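Local coordinates for RNA-binding protein RO60 (Deinococcus radiodurans, PDB 2NVO) that binds several small RNAs that accumulate during recovery from ultraviolet irradiation and contributes to the bacterium's resistance to that radiation, at residues F57-Q62 against L513-F518; Q233-A238 against A259-A264; L287-S292 against L338-V343; R322-Q327 against A381-L386; T363-A368 against V457-V462. All blocks are in the same frame, centred on the assembly; numbering follows the deposited sequence.

Contact 1: residues F57-Q62 against L513-F518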
# COMPACT_ATOMS: atom_id res chain seq x y z
N PHE A 57 -8.25 -10.06 2.58
CA PHE A 57 -7.16 -9.21 2.13
C PHE A 57 -5.82 -9.79 2.58
O PHE A 57 -5.54 -9.88 3.78
CB PHE A 57 -7.31 -7.78 2.66
CG PHE A 57 -6.25 -6.83 2.16
CD1 PHE A 57 -6.09 -6.61 0.80
CD2 PHE A 57 -5.43 -6.17 3.04
CE1 PHE A 57 -5.11 -5.74 0.33
CE2 PHE A 57 -4.45 -5.29 2.58
CZ PHE A 57 -4.29 -5.09 1.22
N TYR A 58 -5.00 -10.20 1.62
CA TYR A 58 -3.65 -10.65 1.92
C TYR A 58 -2.76 -9.43 1.94
O TYR A 58 -2.43 -8.87 0.89
CB TYR A 58 -3.17 -11.67 0.90
CG TYR A 58 -3.87 -13.00 1.03
CD1 TYR A 58 -3.50 -13.92 2.01
CD2 TYR A 58 -4.92 -13.34 0.18
CE1 TYR A 58 -4.14 -15.14 2.13
CE2 TYR A 58 -5.57 -14.55 0.31
CZ TYR A 58 -5.17 -15.44 1.27
OH TYR A 58 -5.82 -16.65 1.38
N ALA A 59 -2.42 -9.00 3.14
CA ALA A 59 -1.84 -7.68 3.36
C ALA A 59 -0.40 -7.98 3.44
O ALA A 59 0.12 -8.29 4.51
CB ALA A 59 -2.33 -7.09 4.67
N SER A 60 0.26 -7.91 2.29
CA SER A 60 1.30 -8.87 2.10
C SER A 60 2.73 -8.47 1.81
O SER A 60 3.14 -7.31 1.84
CB SER A 60 0.84 -9.94 1.12
OG SER A 60 0.20 -10.98 1.81
N ALA A 61 3.45 -9.54 1.49
CA ALA A 61 4.84 -9.72 1.77
C ALA A 61 4.91 -11.22 1.57
O ALA A 61 5.84 -11.90 2.02
CB ALA A 61 5.13 -9.36 3.21
N GLN A 62 3.88 -11.72 0.90
CA GLN A 62 3.84 -13.09 0.41
C GLN A 62 3.66 -13.06 -1.10
O GLN A 62 3.74 -12.00 -1.72
CB GLN A 62 2.69 -13.87 1.05
CG GLN A 62 3.05 -15.29 1.53
CD GLN A 62 3.86 -16.09 0.52
OE1 GLN A 62 4.96 -15.70 0.13
NE2 GLN A 62 3.34 -17.25 0.13
N LEU A 513 -14.79 -9.71 6.43
CA LEU A 513 -13.48 -9.52 5.80
C LEU A 513 -12.40 -10.13 6.69
O LEU A 513 -12.37 -9.86 7.89
CB LEU A 513 -13.18 -8.02 5.65
CG LEU A 513 -11.79 -7.71 5.08
CD1 LEU A 513 -11.75 -8.12 3.64
CD2 LEU A 513 -11.46 -6.21 5.23
N ASP A 514 -11.53 -10.94 6.11
CA ASP A 514 -10.35 -11.45 6.79
C ASP A 514 -9.14 -10.69 6.26
O ASP A 514 -8.95 -10.58 5.04
CB ASP A 514 -10.14 -12.94 6.49
CG ASP A 514 -11.15 -13.84 7.18
OD1 ASP A 514 -11.86 -13.38 8.10
OD2 ASP A 514 -11.22 -15.03 6.82
N VAL A 515 -8.33 -10.17 7.17
CA VAL A 515 -7.08 -9.52 6.81
C VAL A 515 -5.97 -10.43 7.31
O VAL A 515 -5.81 -10.63 8.52
CB VAL A 515 -6.93 -8.17 7.50
CG1 VAL A 515 -5.57 -7.52 7.15
CG2 VAL A 515 -8.12 -7.25 7.14
N VAL A 516 -5.22 -10.98 6.37
CA VAL A 516 -4.19 -11.95 6.69
C VAL A 516 -2.84 -11.23 6.64
O VAL A 516 -2.40 -10.80 5.58
CB VAL A 516 -4.20 -13.11 5.67
CG1 VAL A 516 -3.17 -14.18 6.06
CG2 VAL A 516 -5.59 -13.72 5.59
N GLY A 517 -2.21 -11.08 7.79
CA GLY A 517 -1.03 -10.25 7.91
C GLY A 517 -1.42 -8.80 8.05
O GLY A 517 -2.57 -8.46 8.37
N PHE A 518 -0.45 -7.92 7.85
CA PHE A 518 -0.71 -6.50 7.90
C PHE A 518 0.32 -5.81 7.04
O PHE A 518 1.40 -6.35 6.80
CB PHE A 518 -0.64 -5.96 9.33
CG PHE A 518 -1.69 -4.92 9.64
CD1 PHE A 518 -3.03 -5.24 9.56
CD2 PHE A 518 -1.35 -3.64 10.05
CE1 PHE A 518 -4.02 -4.30 9.86
CE2 PHE A 518 -2.33 -2.68 10.36
CZ PHE A 518 -3.67 -3.02 10.26
O HOH W 1 3.33 -7.08 4.93
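Ala59 and Val515 meet on the apolar side of two neighbouring strands, with the methyl CB of Ala59 4.1 Å from Val515 CG1. The same methyl also lies against the backbone of Phe518, 3.7 Å from its CA. Phe57, its CG anti to the backbone N (chi1 -177°), shares this face; Val515 CG1 reaches the edge of its ring near the ring plane, 4.3 Å from CD2. Helix 522-530 covers this layer: its Val525 touches Phe57 and its Met526 touches Val515 and Phe518. On the other face, Tyr58 and Val516 run side by side and point the same way. Here CD1 and CE1 of the tyrosine ring do the touching, with Tyr58 CD1 3.8 Å from Val516 CB. The hydroxyl at the far end of that ring is hydrogen-bonded to Glu501, while the carboxylate of Asp514 accepts from the backbone NH groups of Ile504 and Ala505. Between the two faces the main chains are joined by three hydrogen bonds. Phe57 N donates to Asp514 O over a short 2.6 Å, Val516 N returns a bond to Phe57 O at 2.8 Å, and Ala59 N donates to Val516 O at 3.0 Å. The strands thus run parallel, 21° apart. Strand 56-59, from the TROVE part of the chain, forms one edge of the mainly parallel, helix-flanked sheet of the VWFA-like domain, an arrangement in keeping with the closed ring of the Ro fold.

Contact 2: residues Q233-A238 against A259-A264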
# COMPACT_ATOMS: atom_id res chain seq x y z
N GLN A 233 31.60 6.52 -9.89
CA GLN A 233 32.82 6.09 -9.20
C GLN A 233 33.07 6.85 -7.89
O GLN A 233 33.67 6.31 -6.96
CB GLN A 233 34.04 6.18 -10.12
N THR A 234 32.60 8.09 -7.81
CA THR A 234 32.76 8.87 -6.59
C THR A 234 31.45 9.44 -6.05
O THR A 234 30.59 9.90 -6.80
CB THR A 234 33.77 10.02 -6.76
OG1 THR A 234 33.95 10.68 -5.51
CG2 THR A 234 33.27 11.01 -7.78
N ASP A 235 31.32 9.41 -4.72
CA ASP A 235 30.17 9.97 -4.02
C ASP A 235 29.97 11.44 -4.36
O ASP A 235 28.84 11.90 -4.51
CB ASP A 235 30.36 9.79 -2.51
CG ASP A 235 29.36 10.57 -1.69
OD1 ASP A 235 28.14 10.43 -1.94
OD2 ASP A 235 29.79 11.33 -0.79
N ALA A 236 31.08 12.17 -4.51
CA ALA A 236 31.04 13.61 -4.78
C ALA A 236 30.58 13.97 -6.19
O ALA A 236 29.75 14.86 -6.36
CB ALA A 236 32.40 14.22 -4.49
N ALA A 237 31.12 13.30 -7.20
CA ALA A 237 30.71 13.57 -8.58
C ALA A 237 29.25 13.20 -8.76
O ALA A 237 28.50 13.92 -9.42
CB ALA A 237 31.57 12.81 -9.57
N ALA A 238 28.86 12.07 -8.17
CA ALA A 238 27.47 11.65 -8.20
C ALA A 238 26.59 12.75 -7.61
O ALA A 238 25.62 13.18 -8.23
CB ALA A 238 27.30 10.35 -7.42
N ALA A 259 27.65 10.13 2.01
CA ALA A 259 27.06 11.27 2.70
C ALA A 259 26.52 12.32 1.74
O ALA A 259 25.35 12.70 1.83
CB ALA A 259 28.07 11.90 3.66
N GLU A 260 27.36 12.77 0.81
CA GLU A 260 26.97 13.87 -0.07
C GLU A 260 25.82 13.48 -0.99
O GLU A 260 25.03 14.33 -1.41
CB GLU A 260 28.17 14.36 -0.90
CG GLU A 260 29.37 14.73 -0.05
CD GLU A 260 28.99 15.57 1.16
OE1 GLU A 260 28.09 16.43 1.03
OE2 GLU A 260 29.60 15.36 2.23
N VAL A 261 25.73 12.19 -1.29
CA VAL A 261 24.65 11.68 -2.13
C VAL A 261 23.33 11.68 -1.36
O VAL A 261 22.29 12.03 -1.90
CB VAL A 261 24.96 10.25 -2.63
CG1 VAL A 261 23.68 9.52 -3.01
CG2 VAL A 261 25.92 10.31 -3.81
N TYR A 262 23.39 11.31 -0.09
CA TYR A 262 22.18 11.31 0.73
C TYR A 262 21.80 12.71 1.18
O TYR A 262 20.63 13.10 1.10
CB TYR A 262 22.31 10.32 1.90
CG TYR A 262 21.79 8.97 1.48
CD1 TYR A 262 20.44 8.79 1.18
CD2 TYR A 262 22.65 7.89 1.32
CE1 TYR A 262 19.95 7.58 0.77
CE2 TYR A 262 22.16 6.66 0.90
CZ TYR A 262 20.81 6.52 0.63
OH TYR A 262 20.30 5.32 0.21
N ARG A 263 22.79 13.46 1.64
CA ARG A 263 22.63 14.89 1.89
C ARG A 263 21.86 15.52 0.73
O ARG A 263 20.88 16.24 0.93
CB ARG A 263 24.01 15.54 2.01
CG ARG A 263 24.02 16.89 2.69
CD ARG A 263 25.40 17.16 3.24
NE ARG A 263 25.66 16.43 4.48
CZ ARG A 263 26.87 16.07 4.89
NH1 ARG A 263 27.92 16.35 4.13
NH2 ARG A 263 27.04 15.41 6.03
N ALA A 264 22.29 15.20 -0.48
CA ALA A 264 21.69 15.77 -1.68
C ALA A 264 20.26 15.28 -1.87
O ALA A 264 19.39 16.02 -2.32
CB ALA A 264 22.54 15.45 -2.90
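Asp235 OD1 is gripped by two backbone NH groups at the start of helix 259-266: it takes a weak, bent hydrogen bond from Val261 N at 3.1 Å and another from Gly258 N, just ahead of the helix. The other oxygen of the carboxylate, Asp235 OD2, accepts from Glu260 N at 3.2 Å, using the syn lone pair. With CG anti to the backbone N (chi1 169°), the group is carried across from the start of helix 235-245. Adjacent helices that pack within a horseshoe of HEAT-like repeats are joined here, in a part of the TROVE domain assigned to RNA binding by similarity. Tucked beside the polar bonds is an apolar touch, Ala238 CB to Val261 CG2 at 3.9 Å, and Met242 of helix 235-245 extends it over Val261. Glu260 crosses Asp235 at about a right angle, its CB 3.4 Å from Asp235 OD2, and its chain then bends at chi2 (-45°). The two carboxylates stay apart, OD2 of Asp235 being 5.0 Å from OE2 of Glu260, and Arg263 NH1 forms a salt bridge to that OE2 at 2.7 Å. This pairing would be expected to ease the repulsion between the like charges.

Contact 3: residues L287-S292 against L338-V343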
# COMPACT_ATOMS: atom_id res chain seq x y z
N LEU A 287 23.42 11.88 9.68
CA LEU A 287 22.52 12.11 10.80
C LEU A 287 23.07 11.46 12.07
O LEU A 287 22.84 10.28 12.33
CB LEU A 287 21.15 11.53 10.44
CG LEU A 287 19.87 11.74 11.25
CD1 LEU A 287 19.50 13.23 11.42
CD2 LEU A 287 18.73 11.01 10.56
N THR A 288 23.79 12.24 12.87
CA THR A 288 24.49 11.72 14.05
C THR A 288 24.24 12.57 15.29
O THR A 288 24.03 13.77 15.18
CB THR A 288 26.01 11.62 13.81
OG1 THR A 288 26.60 12.93 13.90
CG2 THR A 288 26.29 11.04 12.43
N PRO A 289 24.28 11.94 16.47
CA PRO A 289 23.92 12.52 17.77
C PRO A 289 24.68 13.78 18.16
O PRO A 289 24.27 14.46 19.10
CB PRO A 289 24.25 11.38 18.75
CG PRO A 289 25.18 10.48 17.98
CD PRO A 289 24.63 10.52 16.61
N ASN A 290 25.77 14.10 17.46
CA ASN A 290 26.53 15.29 17.80
C ASN A 290 26.55 16.33 16.67
O ASN A 290 27.34 17.27 16.71
CB ASN A 290 27.96 14.91 18.22
CG ASN A 290 28.03 14.32 19.63
OD1 ASN A 290 27.55 14.92 20.61
ND2 ASN A 290 28.63 13.14 19.74
N ASP A 291 25.68 16.15 15.68
CA ASP A 291 25.59 17.05 14.52
C ASP A 291 24.24 17.78 14.43
O ASP A 291 23.41 17.52 13.54
CB ASP A 291 25.85 16.29 13.22
CG ASP A 291 25.62 17.14 12.00
OD1 ASP A 291 25.65 18.38 12.15
OD2 ASP A 291 25.41 16.60 10.91
N SER A 292 24.04 18.72 15.35
CA SER A 292 22.73 19.29 15.61
C SER A 292 21.98 19.95 14.46
O SER A 292 20.75 19.90 14.44
CB SER A 292 22.80 20.24 16.80
OG SER A 292 23.07 19.51 17.98
N LEU A 338 23.92 5.08 14.06
CA LEU A 338 23.66 5.41 15.45
C LEU A 338 22.41 6.29 15.56
O LEU A 338 22.47 7.50 15.30
CB LEU A 338 24.86 6.13 16.06
CG LEU A 338 24.67 6.55 17.52
CD1 LEU A 338 24.24 5.36 18.36
CD2 LEU A 338 25.95 7.17 18.07
N PRO A 339 21.28 5.67 15.96
CA PRO A 339 20.00 6.38 16.05
C PRO A 339 20.14 7.60 16.94
O PRO A 339 20.65 7.47 18.05
CB PRO A 339 19.09 5.35 16.73
CG PRO A 339 19.73 4.01 16.46
CD PRO A 339 21.20 4.29 16.47
N VAL A 340 19.70 8.76 16.46
CA VAL A 340 19.68 9.96 17.28
C VAL A 340 18.41 10.00 18.10
O VAL A 340 17.32 10.02 17.55
CB VAL A 340 19.70 11.24 16.41
CG1 VAL A 340 19.62 12.45 17.30
CG2 VAL A 340 20.93 11.27 15.53
N PRO A 341 18.54 10.03 19.44
CA PRO A 341 17.40 9.93 20.35
C PRO A 341 16.31 10.97 20.08
O PRO A 341 15.14 10.61 20.03
CB PRO A 341 18.03 10.16 21.72
CG PRO A 341 19.43 9.66 21.56
CD PRO A 341 19.82 10.07 20.17
N ARG A 342 16.69 12.23 19.89
CA ARG A 342 15.67 13.26 19.71
C ARG A 342 14.93 13.10 18.37
O ARG A 342 13.84 13.65 18.20
CB ARG A 342 16.27 14.67 19.87
CG ARG A 342 16.46 15.07 21.34
CD ARG A 342 17.17 16.43 21.51
NE ARG A 342 16.34 17.52 21.04
CZ ARG A 342 16.52 18.15 19.89
NH1 ARG A 342 17.54 17.81 19.11
NH2 ARG A 342 15.70 19.13 19.54
N VAL A 343 15.51 12.36 17.43
CA VAL A 343 14.82 12.05 16.17
C VAL A 343 13.79 10.95 16.45
O VAL A 343 12.65 11.04 16.02
CB VAL A 343 15.79 11.60 15.05
CG1 VAL A 343 15.03 11.09 13.84
CG2 VAL A 343 16.71 12.76 14.62
O HOH W 2 21.32 8.16 12.86
O HOH W 3 19.44 19.40 17.17
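Pro289 and Leu338 make the tightest apolar contact, between the loop before helix 292-302 and the residues leading into helix 341-354. The proline ring crosses the side chain of Leu338 at about a right angle, and Pro289 CG is pressed to 3.4 Å from Leu338 CD2, tighter than usual van der Waals contact. Val340 approaches the same proline from another direction: its CG2, anti to the carbonyl carbon, lies 3.5 Å from Pro289 N and 3.6 Å from Thr288 C, so this methyl rests on the peptide that joins the two residues. Leu287 CD1 comes to 4.3 Å from Val343 CG2, and both residues touch Tyr325 of helix 315-326. Hydrogen bonds directly from segment to segment are absent, and water takes their place. One water donates to both Leu287 O (2.7 Å) and Leu338 O (2.8 Å), bridging two carbonyls that could not bond each other. A second links Ser292 O with Arg342 NH1. Each segment keeps its own shape through backbone bonds: a type I turn from Thr288 to Asp291, and the first turn of helix 341-354 after Val340. Shape and shared water, rather than direct polar pairing, therefore join this loop to the start of the helix in the TROVE domain.

Contact 4: residues R322-Q327 against A381-L386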
# COMPACT_ATOMS: atom_id res chain seq x y z
N ARG A 322 9.92 4.91 13.12
CA ARG A 322 10.60 4.96 14.40
C ARG A 322 11.24 3.62 14.75
O ARG A 322 12.41 3.56 15.13
CB ARG A 322 9.66 5.36 15.53
CG ARG A 322 10.34 5.25 16.88
CD ARG A 322 9.65 6.03 17.95
NE ARG A 322 8.36 5.46 18.34
CZ ARG A 322 8.21 4.36 19.07
NH1 ARG A 322 9.26 3.66 19.47
NH2 ARG A 322 6.99 3.96 19.40
N LEU A 323 10.47 2.54 14.63
CA LEU A 323 10.98 1.22 15.00
C LEU A 323 12.13 0.84 14.08
O LEU A 323 13.15 0.38 14.55
CB LEU A 323 9.86 0.16 14.93
CG LEU A 323 8.71 0.36 15.93
CD1 LEU A 323 7.48 -0.52 15.62
CD2 LEU A 323 9.18 0.15 17.35
N VAL A 324 11.96 1.02 12.78
CA VAL A 324 13.02 0.70 11.81
C VAL A 324 14.29 1.47 12.11
O VAL A 324 15.40 0.92 12.16
CB VAL A 324 12.58 1.01 10.36
CG1 VAL A 324 13.78 0.92 9.41
CG2 VAL A 324 11.49 0.04 9.92
N TYR A 325 14.13 2.78 12.33
CA TYR A 325 15.25 3.65 12.61
C TYR A 325 15.94 3.34 13.92
O TYR A 325 17.16 3.36 14.01
CB TYR A 325 14.79 5.13 12.57
CG TYR A 325 15.86 6.12 12.94
CD1 TYR A 325 17.01 6.24 12.17
CD2 TYR A 325 15.73 6.94 14.06
CE1 TYR A 325 18.02 7.15 12.51
CE2 TYR A 325 16.72 7.84 14.41
CZ TYR A 325 17.85 7.94 13.63
OH TYR A 325 18.82 8.84 13.98
N ALA A 326 15.16 3.03 14.96
CA ALA A 326 15.73 2.85 16.28
C ALA A 326 16.59 1.60 16.38
O ALA A 326 17.35 1.44 17.34
CB ALA A 326 14.65 2.85 17.36
N GLN A 327 16.49 0.72 15.39
CA GLN A 327 17.26 -0.52 15.38
C GLN A 327 18.74 -0.24 15.17
O GLN A 327 19.60 -0.94 15.71
CB GLN A 327 16.76 -1.45 14.27
CG GLN A 327 15.51 -2.21 14.64
CD GLN A 327 15.75 -3.15 15.79
OE1 GLN A 327 16.82 -3.75 15.89
NE2 GLN A 327 14.78 -3.27 16.69
N ALA A 381 4.23 -7.06 9.76
CA ALA A 381 4.57 -6.45 8.48
C ALA A 381 6.08 -6.39 8.27
O ALA A 381 6.58 -5.51 7.56
CB ALA A 381 3.95 -5.02 8.38
N GLY A 382 6.81 -7.30 8.90
CA GLY A 382 8.26 -7.30 8.84
C GLY A 382 8.92 -6.14 9.55
O GLY A 382 10.12 -5.92 9.39
N VAL A 383 8.15 -5.38 10.34
CA VAL A 383 8.71 -4.24 11.06
C VAL A 383 9.30 -4.66 12.39
O VAL A 383 8.58 -5.12 13.26
CB VAL A 383 7.63 -3.14 11.26
CG1 VAL A 383 8.20 -1.98 12.08
CG2 VAL A 383 7.13 -2.66 9.90
N PRO A 384 10.62 -4.50 12.56
CA PRO A 384 11.28 -5.02 13.76
C PRO A 384 10.71 -4.41 15.03
O PRO A 384 10.72 -3.19 15.17
CB PRO A 384 12.73 -4.56 13.58
CG PRO A 384 12.61 -3.33 12.73
CD PRO A 384 11.56 -3.71 11.73
N GLY A 385 10.22 -5.23 15.94
CA GLY A 385 9.67 -4.73 17.18
C GLY A 385 8.20 -4.34 17.11
O GLY A 385 7.61 -4.03 18.15
N LEU A 386 7.58 -4.36 15.94
CA LEU A 386 6.15 -4.00 15.87
C LEU A 386 5.34 -5.25 16.28
O LEU A 386 4.94 -6.02 15.43
CB LEU A 386 5.74 -3.54 14.47
CG LEU A 386 4.26 -3.11 14.33
CD1 LEU A 386 3.91 -2.04 15.33
CD2 LEU A 386 3.95 -2.62 12.91
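Leu323 packs into the turn Val383-Leu386, touching it at both of its ends. Its CD1 lies 3.7 Å from Leu386 CB and 3.9 Å from Val383 CG1, with the two leucine side chains crossing at about a right angle. Nearer the helix backbone, Leu323 CB sits 3.5 Å from Pro384 O, so a carbonyl oxygen rests against the aliphatic base of the leucine. The ring of Pro384 meets Val324 and Gln327. Gln327 CG lies 3.6 Å from Pro384 CG, the two side chains sliding past each other in opposite directions, and Val324 CG2 is 4.2 Å from Pro384 CD. Chi1 of Gln327 (-79°) sets CG anti to the carbonyl carbon, against the ring, and the bend at chi2 (-65°) then leaves CD beside Pro384 CB. Behind this first shell stands a type II turn, closed by Leu386 N donating to Val383 O at 3.0 Å. Gly385 takes up the positive phi (87°) of that turn, and its NH is bonded to the carboxylate of Asp379. Further out, Val383 touches Lys320 and Leu386 touches Leu319, one helical turn back along helix 315-326. With no hydrogen bond passing between the segments, the end of this TROVE helix and the loop of the VWFA-like domain before helix 388-402 meet by van der Waals contact alone here. This contact thus rests on apolar fit, the turn's own bonds keeping Pro384 and its neighbours presented to the helix.

Contact 5: residues T363-A368 against V457-V462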
# COMPACT_ATOMS: atom_id res chain seq x y z
N THR A 363 -18.18 4.97 11.47
CA THR A 363 -19.10 3.94 11.93
C THR A 363 -18.76 3.66 13.39
O THR A 363 -17.69 4.05 13.88
CB THR A 363 -18.97 2.63 11.13
OG1 THR A 363 -17.70 2.03 11.38
CG2 THR A 363 -19.12 2.88 9.62
N ARG A 364 -19.69 3.02 14.08
CA ARG A 364 -19.50 2.73 15.49
C ARG A 364 -18.79 1.38 15.59
O ARG A 364 -19.29 0.38 15.11
CB ARG A 364 -20.83 2.72 16.22
CG ARG A 364 -21.58 4.05 16.06
CD ARG A 364 -22.98 3.96 16.60
NE ARG A 364 -22.97 3.36 17.92
CZ ARG A 364 -22.68 4.00 19.05
NH1 ARG A 364 -22.39 5.31 19.05
NH2 ARG A 364 -22.70 3.33 20.20
N HIS A 365 -17.62 1.39 16.20
CA HIS A 365 -16.73 0.22 16.19
C HIS A 365 -16.71 -0.43 17.55
O HIS A 365 -16.77 0.25 18.57
CB HIS A 365 -15.29 0.65 15.84
CG HIS A 365 -15.07 0.91 14.39
ND1 HIS A 365 -14.10 0.27 13.65
CD2 HIS A 365 -15.71 1.74 13.52
CE1 HIS A 365 -14.14 0.68 12.40
NE2 HIS A 365 -15.11 1.58 12.30
N LEU A 366 -16.61 -1.76 17.57
CA LEU A 366 -16.26 -2.49 18.78
C LEU A 366 -15.00 -3.28 18.41
O LEU A 366 -15.03 -4.11 17.51
CB LEU A 366 -17.37 -3.46 19.18
CG LEU A 366 -17.20 -4.23 20.48
CD1 LEU A 366 -17.09 -3.30 21.64
CD2 LEU A 366 -18.37 -5.22 20.74
N LEU A 367 -13.91 -3.00 19.11
CA LEU A 367 -12.61 -3.63 18.81
C LEU A 367 -12.38 -4.66 19.89
O LEU A 367 -12.43 -4.35 21.07
CB LEU A 367 -11.48 -2.59 18.81
CG LEU A 367 -10.99 -1.95 17.50
CD1 LEU A 367 -12.14 -1.33 16.72
CD2 LEU A 367 -9.88 -0.93 17.76
N ALA A 368 -12.19 -5.91 19.48
CA ALA A 368 -11.96 -6.99 20.43
C ALA A 368 -10.51 -7.47 20.22
O ALA A 368 -10.17 -7.99 19.17
CB ALA A 368 -12.94 -8.10 20.16
N VAL A 457 -23.67 -1.58 17.32
CA VAL A 457 -22.34 -1.65 16.70
C VAL A 457 -22.48 -1.80 15.20
O VAL A 457 -23.25 -2.64 14.73
CB VAL A 457 -21.56 -2.87 17.25
CG1 VAL A 457 -20.21 -3.07 16.50
CG2 VAL A 457 -21.34 -2.72 18.76
N ASP A 458 -21.77 -0.98 14.43
CA ASP A 458 -21.75 -1.12 12.99
C ASP A 458 -20.62 -2.06 12.53
O ASP A 458 -20.82 -2.89 11.63
CB ASP A 458 -21.51 0.24 12.33
CG ASP A 458 -22.61 1.23 12.63
OD1 ASP A 458 -23.78 0.84 12.50
OD2 ASP A 458 -22.28 2.38 13.00
N THR A 459 -19.45 -1.91 13.14
CA THR A 459 -18.25 -2.62 12.67
C THR A 459 -17.55 -3.33 13.82
O THR A 459 -17.14 -2.68 14.77
CB THR A 459 -17.26 -1.61 12.08
OG1 THR A 459 -17.95 -0.71 11.20
CG2 THR A 459 -16.14 -2.34 11.32
N PHE A 460 -17.45 -4.65 13.76
CA PHE A 460 -16.70 -5.40 14.77
C PHE A 460 -15.31 -5.64 14.19
O PHE A 460 -15.20 -5.99 13.02
CB PHE A 460 -17.38 -6.76 15.02
CG PHE A 460 -18.70 -6.65 15.78
CD1 PHE A 460 -18.73 -6.73 17.15
CD2 PHE A 460 -19.89 -6.48 15.09
CE1 PHE A 460 -19.94 -6.64 17.84
CE2 PHE A 460 -21.11 -6.41 15.76
CZ PHE A 460 -21.13 -6.47 17.12
N VAL A 461 -14.25 -5.43 14.98
CA VAL A 461 -12.90 -5.72 14.50
C VAL A 461 -12.17 -6.55 15.55
O VAL A 461 -12.08 -6.16 16.70
CB VAL A 461 -12.05 -4.45 14.22
CG1 VAL A 461 -10.70 -4.87 13.61
CG2 VAL A 461 -12.78 -3.52 13.26
N VAL A 462 -11.68 -7.71 15.14
CA VAL A 462 -10.93 -8.56 16.04
C VAL A 462 -9.45 -8.47 15.68
O VAL A 462 -9.10 -8.62 14.52
CB VAL A 462 -11.39 -10.03 15.94
CG1 VAL A 462 -10.41 -10.97 16.73
CG2 VAL A 462 -12.83 -10.15 16.45
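Thr363 turns its OG1 between the backbone N and the carbonyl carbon (chi1 67°), and Thr459 holds its own anti to the carbonyl carbon (chi1 -46°), which brings the two hydroxyls 2.8 Å apart, OG1 to OG1, in a hydrogen bond. The side chains cross at about a right angle. Thr459 also lies under the ring of His365: its CB is 3.8 Å from the ring centroid, almost on the ring normal, a CH-pi contact over the face. Next along, Arg364 N donates to Asp458 OD2 at 2.9 Å, a nearly straight bond that meets the oxygen on its anti side. Arg364 O accepts twice, from Asp458 N and from Thr459 N, while the guanidinium turns elsewhere, in a salt bridge with Asp405. Beyond this, the backbones pair in parallel register: Leu366 N to Thr459 O, Val461 N to Leu366 O, and Ala368 N to Val461 O at 2.8 Å. One face carries Leu366 against Phe460, Leu366 CD2 lying 3.6 Å from CE1 of the phenylalanine, and helix 445-452 covers it through Trp449 and Ile447. On the other, Leu367 CD1 packs 4.0 Å from Val461 CB, with helix 388-402 beyond. These are neighbouring central strands of the mainly parallel sheet of a von Willebrand factor A domain. Strand 364-369 leads straight into the MIDAS-like site, where Ser372, Ser374 and Glu467 hold a calcium ion.

Overall arrangement
Contacts 1 and 5 belong to one sheet, contact 5 at its middle and contact 1 at one edge strand, 56-59; both are buried and rest on regular backbone hydrogen bonds. Contacts 2 and 3 lie in the TROVE domain, about 30 Å from the chain centre and only partly buried: the first is polar, a carboxylate at a helix start, the second apolar and water-bridged. Contact 4 crosses from TROVE to the VWFA-like domain, as contact 1 does, but without any hydrogen bond between the segments. It touches contact 1 through Ala381 and Phe518, and contact 3 through Tyr325, whose hydroxyl probably hydrogen-bonds Val340 N. Contacts 2 and 5 stand farthest apart, about 50 Å between centres.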